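Local coordinates for putative nitrite reductase NADPH (Small subunit) oxidoreductase protein (Vibrio parahaemolyticus RIMD 2210633, PDB 3C0D) that probably serves as the small subunit of an NAD(P)H-dependent nitrite reductase and belongs to the Rieske-like [2Fe-2S] proteins, at residues S82-L86 and E87-H91. Sequence-based numbering, arbitrary orientation.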
ATOM      1  N   SER A  82      -3.818   3.014  -7.691  1.00 53.05           N
ATOM      2  CA  SER A  82      -3.044   2.682  -8.875  1.00 53.04           C
ATOM      3  C   SER A  82      -1.550   2.650  -8.622  1.00 53.26           C
ATOM      4  O   SER A  82      -0.841   1.836  -9.206  1.00 54.72           O
ATOM      5  CB  SER A  82      -3.364   3.663 -10.006  1.00 52.20           C
ATOM      6  OG  SER A  82      -3.256   5.005  -9.569  1.00 53.06           O
ATOM      7  N   GLY A  83      -1.072   3.528  -7.748  1.00 52.65           N
ATOM      8  CA  GLY A  83       0.345   3.567  -7.446  1.00 52.15           C
ATOM      9  C   GLY A  83       1.037   4.726  -8.132  1.00 52.44           C
ATOM     10  O   GLY A  83       2.174   5.072  -7.810  1.00 52.46           O
ATOM     11  N   GLN A  84       0.340   5.330  -9.083  1.00 52.36           N
ATOM     12  CA  GLN A  84       0.865   6.463  -9.842  1.00 53.73           C
ATOM     13  C   GLN A  84       1.338   7.601  -8.944  1.00 52.82           C
ATOM     14  O   GLN A  84       0.702   7.925  -7.953  1.00 51.76           O
ATOM     15  CB  GLN A  84      -0.220   6.993 -10.787  1.00 55.34           C
ATOM     16  CG  GLN A  84       0.219   8.102 -11.730  1.00 57.17           C
ATOM     17  CD  GLN A  84       1.307   7.656 -12.694  1.00 58.71           C
ATOM     18  OE1 GLN A  84       1.316   6.509 -13.148  1.00 59.46           O
ATOM     19  NE2 GLN A  84       2.223   8.565 -13.022  1.00 58.80           N
ATOM     20  N   CYS A  85       2.469   8.203  -9.293  1.00 53.69           N
ATOM     21  CA  CYS A  85       2.986   9.329  -8.531  1.00 55.68           C
ATOM     22  C   CYS A  85       2.305  10.538  -9.139  1.00 56.57           C
ATOM     23  O   CYS A  85       2.220  10.628 -10.361  1.00 58.04           O
ATOM     24  CB  CYS A  85       4.494   9.456  -8.702  1.00 56.31           C
ATOM     25  SG  CYS A  85       5.173  10.880  -7.845  1.00 60.14           S
ATOM     26  N   LEU A  86       1.822  11.463  -8.311  1.00 56.68           N
ATOM     27  CA  LEU A  86       1.126  12.636  -8.832  1.00 57.19           C
ATOM     28  C   LEU A  86       2.024  13.737  -9.373  1.00 58.12           C
ATOM     29  O   LEU A  86       1.610  14.488 -10.252  1.00 58.12           O
ATOM     30  CB  LEU A  86       0.203  13.236  -7.769  1.00 56.39           C
ATOM     31  CG  LEU A  86      -0.895  12.333  -7.199  1.00 56.81           C
ATOM     32  CD1 LEU A  86      -1.790  13.144  -6.259  1.00 54.93           C
ATOM     33  CD2 LEU A  86      -1.717  11.731  -8.336  1.00 56.00           C
ATOM     34  N   GLU A  87       3.251  13.833  -8.873  1.00 59.67           N
ATOM     35  CA  GLU A  87       4.148  14.896  -9.315  1.00 61.83           C
ATOM     36  C   GLU A  87       5.279  14.465 -10.237  1.00 63.15           C
ATOM     37  O   GLU A  87       6.266  15.183 -10.416  1.00 62.97           O
ATOM     38  CB  GLU A  87       4.732  15.615  -8.096  1.00 62.40           C
ATOM     39  CG  GLU A  87       3.682  16.237  -7.175  1.00 63.68           C
ATOM     40  CD  GLU A  87       3.358  15.366  -5.978  1.00 63.63           C
ATOM     41  OE1 GLU A  87       3.164  14.145  -6.164  1.00 62.51           O
ATOM     42  OE2 GLU A  87       3.293  15.913  -4.856  1.00 63.50           O
ATOM     43  N   ASP A  88       5.135  13.298 -10.840  1.00 64.53           N
ATOM     44  CA  ASP A  88       6.167  12.803 -11.726  1.00 66.27           C
ATOM     45  C   ASP A  88       5.573  11.589 -12.404  1.00 67.35           C
ATOM     46  O   ASP A  88       5.798  10.457 -11.985  1.00 68.30           O
ATOM     47  CB  ASP A  88       7.393  12.419 -10.909  1.00 65.96           C
ATOM     48  CG  ASP A  88       8.631  12.314 -11.748  1.00 67.51           C
ATOM     49  OD1 ASP A  88       8.563  11.670 -12.817  1.00 66.82           O
ATOM     50  OD2 ASP A  88       9.670  12.874 -11.331  1.00 68.28           O
ATOM     51  N   GLU A  89       4.799  11.838 -13.452  1.00 68.44           N
ATOM     52  CA  GLU A  89       4.123  10.776 -14.180  1.00 69.09           C
ATOM     53  C   GLU A  89       4.999   9.593 -14.544  1.00 67.34           C
ATOM     54  O   GLU A  89       4.484   8.562 -14.954  1.00 67.21           O
ATOM     55  CB  GLU A  89       3.462  11.356 -15.431  1.00 72.21           C
ATOM     56  CG  GLU A  89       2.256  12.239 -15.108  1.00 75.85           C
ATOM     57  CD  GLU A  89       2.030  13.333 -16.134  1.00 78.47           C
ATOM     58  OE1 GLU A  89       2.936  14.184 -16.304  1.00 79.39           O
ATOM     59  OE2 GLU A  89       0.946  13.341 -16.766  1.00 78.69           O
ATOM     60  N   ALA A  90       6.310   9.724 -14.373  1.00 65.78           N
ATOM     61  CA  ALA A  90       7.229   8.636 -14.700  1.00 63.82           C
ATOM     62  C   ALA A  90       7.311   7.549 -13.625  1.00 63.25           C
ATOM     63  O   ALA A  90       7.638   6.395 -13.921  1.00 62.70           O
ATOM     64  CB  ALA A  90       8.608   9.190 -14.967  1.00 64.18           C
ATOM     65  N   HIS A  91       7.013   7.919 -12.382  1.00 61.91           N
ATOM     66  CA  HIS A  91       7.065   6.982 -11.258  1.00 59.65           C
ATOM     67  C   HIS A  91       5.719   6.397 -10.838  1.00 57.36           C
ATOM     68  O   HIS A  91       4.700   7.082 -10.825  1.00 56.48           O
ATOM     69  CB  HIS A  91       7.749   7.658 -10.075  1.00 59.70           C
ATOM     70  CG  HIS A  91       9.227   7.790 -10.252  1.00 60.15           C
ATOM     71  ND1 HIS A  91      10.089   6.727 -10.088  1.00 60.25           N
ATOM     72  CD2 HIS A  91       9.992   8.839 -10.640  1.00 59.06           C
ATOM     73  CE1 HIS A  91      11.322   7.114 -10.365  1.00 59.69           C
ATOM     74  NE2 HIS A  91      11.289   8.391 -10.703  1.00 60.26           N
TER
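Gln84 reaches around the loop to donate an amide hydrogen to the backbone of Glu89, and does so from an unusual quarter: NE2 stands 3.0 Å from Glu89 O, above the carbonyl plane rather than on a lone pair, with a C=O...N angle of only 96°. The acceptor nevertheless lies almost in the plane of the Gln84 amide. A bend at chi2 (63°) folds the amide back over the loop, where NE2 also makes a weak bond to its own neighbour, Cys85 O. A single NE2 thus serves a carbonyl from each limb of the loop, that of Glu89 more firmly than that of Cys85.

Beside this clasp runs a conventional backbone bond, Cys85 N to His91 O at 2.9 Å. Next to it, Cys85 CB meets His91 CB at 4.0 Å. The sulfur of Cys85, swung away from its own amide nitrogen (chi1 177°), lies near the following limb, where Glu87 N donates a weak bond to SG at 3.7 Å and Asp88 CB rests 4.1 Å from Cys85 SG. The returning limb is a type I beta turn, closed by His91 N on Asp88 O.

Outside the loop, Phe78 packs on Cys85, while His77 N binds Glu87 OE1; the His91 side chain touches Pro48 and Ile49. Gly83 also pairs through its backbone with Leu93, next to the Cys85-His91 bond, giving a hairpin-like excursion between strands 77-79 and 95-100, the link that here leads from the small three-stranded sheet back to the larger antiparallel one, in a chain of the Rieske-like family.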